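Local coordinates for protein IMPACT family member YigZ (Escherichia coli, PDB 1VI7) that is of unknown function but may bind anions and guanyl ribonucleotides and perhaps hydrolyse nucleoside triphosphates, at residues H49-G62 and V95-G107. Numbering follows the deposited sequence.
Sequences HPDARHHCVAWVAG and VGEITAVVVRYYG
Ala52 sits squarely on the ring of Tyr105. Its CB lies 3.5 Å from the ring centroid, over the centre of one face, a CH-pi contact. The same ring meets His49 at its edge: Tyr105 OH and His49 ND1 share a hydrogen bond of 2.7 Å, and the two ring planes stand at 73°. Val103 CG1 reaches one face of the His49 ring, 4.2 Å from its centroid, and also touches Ala52 CB. His55 NE2 donates to His49 O within the same segment.

The guanidinium of Arg53 lies flat on Tyr106, planes 23° apart, as an off-centre cation-pi stack, though its exact placement is uncertain. A bend at chi3 (53°) turns it toward the Tyr106 ring. The extended Arg104 runs beside His54, pointing the same way, and forms a salt bridge with Glu77. His54 ND1 is held by Asp75 O. Two residues, Arg53 and His54, stand opposite the single Arg104, which makes a classic beta bulge.

Beyond it the strands pair antiparallel. Ala58 N and O both bond to Ala100, the N-H only weakly. Trp59 and Thr99 form a non-hydrogen-bonded pair, side by side under helix 34-48. Cys56, Ala58 and Val102 pack on helix 84-93 across the sheet. Strand 98-105 lies between strands 57-60 and 23-31 in a five-stranded antiparallel sheet.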
loop_
_atom_site.group_PDB
_atom_site.type_symbol
_atom_site.label_atom_id
_atom_site.label_comp_id
_atom_site.label_asym_id
_atom_site.label_seq_id
_atom_site.Cartn_x
_atom_site.Cartn_y
_atom_site.Cartn_z
ATOM N N HIS A 49 -9.642 -16.835 -12.867
ATOM C CA HIS A 49 -10.654 -16.709 -13.908
ATOM C C HIS A 49 -10.030 -16.637 -15.300
ATOM O O HIS A 49 -9.748 -15.536 -15.809
ATOM C CB HIS A 49 -11.547 -15.479 -13.711
ATOM C CG HIS A 49 -12.067 -15.261 -12.331
ATOM N ND1 HIS A 49 -13.376 -15.526 -11.970
ATOM C CD2 HIS A 49 -11.449 -14.802 -11.215
ATOM C CE1 HIS A 49 -13.535 -15.259 -10.687
ATOM N NE2 HIS A 49 -12.374 -14.825 -10.209
ATOM N N PRO A 50 -9.615 -17.771 -15.839
ATOM C CA PRO A 50 -9.050 -17.813 -17.187
ATOM C C PRO A 50 -10.106 -17.542 -18.243
ATOM O O PRO A 50 -9.929 -16.774 -19.183
ATOM C CB PRO A 50 -8.502 -19.213 -17.305
ATOM C CG PRO A 50 -8.930 -19.971 -16.120
ATOM C CD PRO A 50 -9.887 -19.124 -15.330
ATOM N N ASP A 51 -11.307 -18.080 -18.036
ATOM C CA ASP A 51 -12.418 -17.933 -18.938
ATOM C C ASP A 51 -13.024 -16.545 -19.048
ATOM O O ASP A 51 -14.046 -16.386 -19.748
ATOM C CB ASP A 51 -13.559 -18.902 -18.556
ATOM C CG ASP A 51 -13.340 -20.264 -19.195
ATOM O OD1 ASP A 51 -13.370 -21.263 -18.440
ATOM O OD2 ASP A 51 -13.138 -20.323 -20.422
ATOM N N ALA A 52 -12.499 -15.584 -18.311
ATOM C CA ALA A 52 -12.989 -14.210 -18.358
ATOM C C ALA A 52 -12.110 -13.434 -19.349
ATOM O O ALA A 52 -10.888 -13.477 -19.318
ATOM C CB ALA A 52 -13.017 -13.577 -16.989
ATOM N N ARG A 53 -12.794 -12.735 -20.237
ATOM C CA ARG A 53 -12.196 -11.993 -21.312
ATOM C C ARG A 53 -11.285 -10.862 -20.893
ATOM O O ARG A 53 -10.312 -10.551 -21.614
ATOM C CB ARG A 53 -13.311 -11.482 -22.242
ATOM C CG ARG A 53 -12.871 -11.424 -23.692
ATOM C CD ARG A 53 -13.947 -10.831 -24.554
ATOM N NE ARG A 53 -14.421 -9.530 -24.050
ATOM C CZ ARG A 53 -15.513 -8.968 -24.593
ATOM N NH1 ARG A 53 -16.155 -9.599 -25.583
ATOM N NH2 ARG A 53 -15.932 -7.801 -24.144
ATOM N N HIS A 54 -11.648 -10.134 -19.835
ATOM C CA HIS A 54 -10.881 -8.992 -19.385
ATOM C C HIS A 54 -10.621 -8.992 -17.888
ATOM O O HIS A 54 -11.326 -9.659 -17.113
ATOM C CB HIS A 54 -11.558 -7.664 -19.778
ATOM C CG HIS A 54 -11.891 -7.554 -21.233
ATOM N ND1 HIS A 54 -10.947 -7.336 -22.211
ATOM C CD2 HIS A 54 -13.064 -7.726 -21.886
ATOM C CE1 HIS A 54 -11.528 -7.368 -23.393
ATOM N NE2 HIS A 54 -12.820 -7.604 -23.231
ATOM N N HIS A 55 -9.504 -8.373 -17.491
ATOM C CA HIS A 55 -9.070 -8.238 -16.118
ATOM C C HIS A 55 -8.425 -6.864 -15.869
ATOM O O HIS A 55 -7.222 -6.729 -15.672
ATOM C CB HIS A 55 -8.121 -9.352 -15.691
ATOM C CG HIS A 55 -8.591 -10.752 -15.934
ATOM N ND1 HIS A 55 -8.483 -11.346 -17.186
ATOM C CD2 HIS A 55 -9.256 -11.646 -15.171
ATOM C CE1 HIS A 55 -9.026 -12.550 -17.162
ATOM N NE2 HIS A 55 -9.500 -12.761 -15.953
ATOM N N CYS A 56 -9.227 -5.824 -15.851
ATOM C CA CYS A 56 -8.835 -4.439 -15.653
ATOM C C CYS A 56 -8.369 -4.131 -14.243
ATOM O O CYS A 56 -8.822 -4.704 -13.248
ATOM C CB CYS A 56 -9.989 -3.544 -16.107
ATOM S SG CYS A 56 -10.939 -4.238 -17.511
ATOM N N VAL A 57 -7.370 -3.261 -14.091
ATOM C CA VAL A 57 -6.699 -3.011 -12.835
ATOM C C VAL A 57 -6.607 -1.530 -12.488
ATOM O O VAL A 57 -6.492 -0.730 -13.410
ATOM C CB VAL A 57 -5.209 -3.484 -12.962
ATOM C CG1 VAL A 57 -4.469 -3.431 -11.641
ATOM C CG2 VAL A 57 -5.113 -4.854 -13.609
ATOM N N ALA A 58 -6.180 -1.212 -11.279
ATOM C CA ALA A 58 -5.990 0.166 -10.816
ATOM C C ALA A 58 -5.475 0.116 -9.373
ATOM O O ALA A 58 -5.879 -0.852 -8.689
ATOM C CB ALA A 58 -7.332 0.887 -10.813
ATOM N N TRP A 59 -4.679 1.071 -8.937
ATOM C CA TRP A 59 -4.170 1.027 -7.567
ATOM C C TRP A 59 -3.633 2.382 -7.126
ATOM O O TRP A 59 -3.530 3.278 -7.963
ATOM C CB TRP A 59 -3.116 -0.053 -7.420
ATOM C CG TRP A 59 -1.822 0.149 -8.142
ATOM C CD1 TRP A 59 -0.801 0.982 -7.768
ATOM C CD2 TRP A 59 -1.363 -0.509 -9.328
ATOM N NE1 TRP A 59 0.234 0.906 -8.664
ATOM C CE2 TRP A 59 -0.091 -0.001 -9.636
ATOM C CE3 TRP A 59 -1.930 -1.472 -10.171
ATOM C CZ2 TRP A 59 0.652 -0.419 -10.737
ATOM C CZ3 TRP A 59 -1.198 -1.880 -11.276
ATOM C CH2 TRP A 59 0.085 -1.372 -11.538
ATOM N N VAL A 60 -3.345 2.533 -5.878
ATOM C CA VAL A 60 -2.727 3.721 -5.219
ATOM C C VAL A 60 -1.807 3.062 -4.218
ATOM O O VAL A 60 -2.318 2.063 -3.645
ATOM C CB VAL A 60 -3.901 4.426 -4.497
ATOM C CG1 VAL A 60 -3.777 4.358 -2.984
ATOM C CG2 VAL A 60 -4.175 5.839 -4.901
ATOM N N ALA A 61 -0.591 3.474 -4.001
ATOM C CA ALA A 61 0.158 2.654 -2.955
ATOM C C ALA A 61 0.291 3.511 -1.702
ATOM O O ALA A 61 1.192 3.459 -0.916
ATOM C CB ALA A 61 1.353 2.006 -3.444
ATOM N N GLY A 62 -0.804 4.250 -1.579
ATOM C CA GLY A 62 -1.134 5.155 -0.601
ATOM C C GLY A 62 0.015 5.782 0.153
ATOM O O GLY A 62 0.824 5.231 0.812
ATOM N N VAL A 95 -8.185 6.235 0.724
ATOM C CA VAL A 95 -7.650 5.031 1.333
ATOM C C VAL A 95 -6.336 4.703 0.612
ATOM O O VAL A 95 -6.327 4.474 -0.603
ATOM C CB VAL A 95 -8.627 3.853 1.223
ATOM C CG1 VAL A 95 -8.002 2.531 1.603
ATOM C CG2 VAL A 95 -9.883 4.140 2.029
ATOM N N GLY A 96 -5.260 4.689 1.394
ATOM C CA GLY A 96 -3.951 4.391 0.831
ATOM C C GLY A 96 -3.706 2.910 0.662
ATOM O O GLY A 96 -4.446 2.058 1.155
ATOM N N GLU A 97 -2.725 2.547 -0.192
ATOM C CA GLU A 97 -2.293 1.165 -0.233
ATOM C C GLU A 97 -3.362 0.171 -0.612
ATOM O O GLU A 97 -3.484 -0.904 -0.000
ATOM C CB GLU A 97 -1.761 0.764 1.163
ATOM C CG GLU A 97 -0.666 1.624 1.735
ATOM C CD GLU A 97 -0.102 1.125 3.045
ATOM O OE1 GLU A 97 0.616 1.916 3.690
ATOM O OE2 GLU A 97 -0.405 -0.030 3.438
ATOM N N ILE A 98 -4.038 0.392 -1.733
ATOM C CA ILE A 98 -5.083 -0.549 -2.164
ATOM C C ILE A 98 -5.037 -0.715 -3.675
ATOM O O ILE A 98 -4.770 0.252 -4.377
ATOM C CB ILE A 98 -6.462 -0.037 -1.716
ATOM C CG1 ILE A 98 -7.607 -0.859 -2.271
ATOM C CG2 ILE A 98 -6.600 1.420 -2.080
ATOM C CD1 ILE A 98 -8.964 -0.563 -1.664
ATOM N N THR A 99 -5.491 -1.852 -4.155
ATOM C CA THR A 99 -5.481 -2.176 -5.568
ATOM C C THR A 99 -6.815 -2.789 -5.938
ATOM O O THR A 99 -7.433 -3.389 -5.054
ATOM C CB THR A 99 -4.320 -3.174 -5.809
ATOM O OG1 THR A 99 -3.076 -2.452 -5.781
ATOM C CG2 THR A 99 -4.447 -3.909 -7.116
ATOM N N ALA A 100 -7.253 -2.650 -7.188
ATOM C CA ALA A 100 -8.562 -3.235 -7.523
ATOM C C ALA A 100 -8.510 -3.955 -8.859
ATOM O O ALA A 100 -7.657 -3.639 -9.687
ATOM C CB ALA A 100 -9.626 -2.139 -7.549
ATOM N N VAL A 101 -9.300 -5.022 -9.002
ATOM C CA VAL A 101 -9.380 -5.744 -10.224
ATOM C C VAL A 101 -10.808 -6.063 -10.665
ATOM O O VAL A 101 -11.562 -6.776 -10.008
ATOM C CB VAL A 101 -8.607 -7.067 -10.248
ATOM C CG1 VAL A 101 -8.958 -7.839 -11.535
ATOM C CG2 VAL A 101 -7.104 -6.844 -10.201
ATOM N N VAL A 102 -11.168 -5.564 -11.862
ATOM C CA VAL A 102 -12.511 -5.989 -12.350
ATOM C C VAL A 102 -12.260 -7.153 -13.295
ATOM O O VAL A 102 -11.092 -7.296 -13.723
ATOM C CB VAL A 102 -13.307 -4.828 -12.871
ATOM C CG1 VAL A 102 -14.777 -5.187 -13.065
ATOM C CG2 VAL A 102 -13.233 -3.651 -11.876
ATOM N N VAL A 103 -13.075 -8.191 -13.297
ATOM C CA VAL A 103 -12.867 -9.398 -14.103
ATOM C C VAL A 103 -14.026 -9.529 -15.072
ATOM O O VAL A 103 -15.190 -9.599 -14.652
ATOM C CB VAL A 103 -12.722 -10.622 -13.194
ATOM C CG1 VAL A 103 -12.849 -11.947 -13.942
ATOM C CG2 VAL A 103 -11.342 -10.585 -12.503
ATOM N N ARG A 104 -13.766 -9.483 -16.407
ATOM C CA ARG A 104 -14.944 -9.522 -17.249
ATOM C C ARG A 104 -15.176 -10.807 -18.009
ATOM O O ARG A 104 -14.382 -11.295 -18.793
ATOM C CB ARG A 104 -15.076 -8.301 -18.163
ATOM C CG ARG A 104 -16.525 -8.204 -18.707
ATOM C CD ARG A 104 -16.565 -7.369 -19.945
ATOM N NE ARG A 104 -17.895 -7.196 -20.543
ATOM C CZ ARG A 104 -18.026 -6.461 -21.658
ATOM N NH1 ARG A 104 -16.932 -5.905 -22.184
ATOM N NH2 ARG A 104 -19.198 -6.281 -22.228
ATOM N N TYR A 105 -16.370 -11.349 -17.805
ATOM C CA TYR A 105 -16.875 -12.505 -18.522
ATOM C C TYR A 105 -17.922 -11.975 -19.530
ATOM O O TYR A 105 -18.968 -11.491 -19.098
ATOM C CB TYR A 105 -17.521 -13.486 -17.560
ATOM C CG TYR A 105 -16.632 -14.337 -16.683
ATOM C CD1 TYR A 105 -16.155 -15.574 -17.113
ATOM C CD2 TYR A 105 -16.346 -13.963 -15.369
ATOM C CE1 TYR A 105 -15.370 -16.360 -16.292
ATOM C CE2 TYR A 105 -15.566 -14.752 -14.539
ATOM C CZ TYR A 105 -15.071 -15.946 -15.011
ATOM O OH TYR A 105 -14.285 -16.738 -14.210
ATOM N N TYR A 106 -17.561 -11.888 -20.807
ATOM C CA TYR A 106 -18.474 -11.382 -21.831
ATOM C C TYR A 106 -19.745 -12.224 -21.904
ATOM O O TYR A 106 -19.693 -13.453 -21.961
ATOM C CB TYR A 106 -17.807 -11.343 -23.199
ATOM C CG TYR A 106 -18.647 -10.775 -24.328
ATOM C CD1 TYR A 106 -19.164 -9.492 -24.244
ATOM C CD2 TYR A 106 -18.871 -11.482 -25.504
ATOM C CE1 TYR A 106 -19.915 -8.963 -25.270
ATOM C CE2 TYR A 106 -19.610 -10.942 -26.541
ATOM C CZ TYR A 106 -20.114 -9.674 -26.425
ATOM O OH TYR A 106 -20.847 -9.101 -27.442
ATOM N N GLY A 107 -20.893 -11.540 -21.963
ATOM C CA GLY A 107 -22.143 -12.237 -22.013
ATOM C C GLY A 107 -22.824 -12.386 -23.332
ATOM O O GLY A 107 -23.967 -12.892 -23.350
HETATM O O HOH W 1 -16.054 -14.096 -21.127
#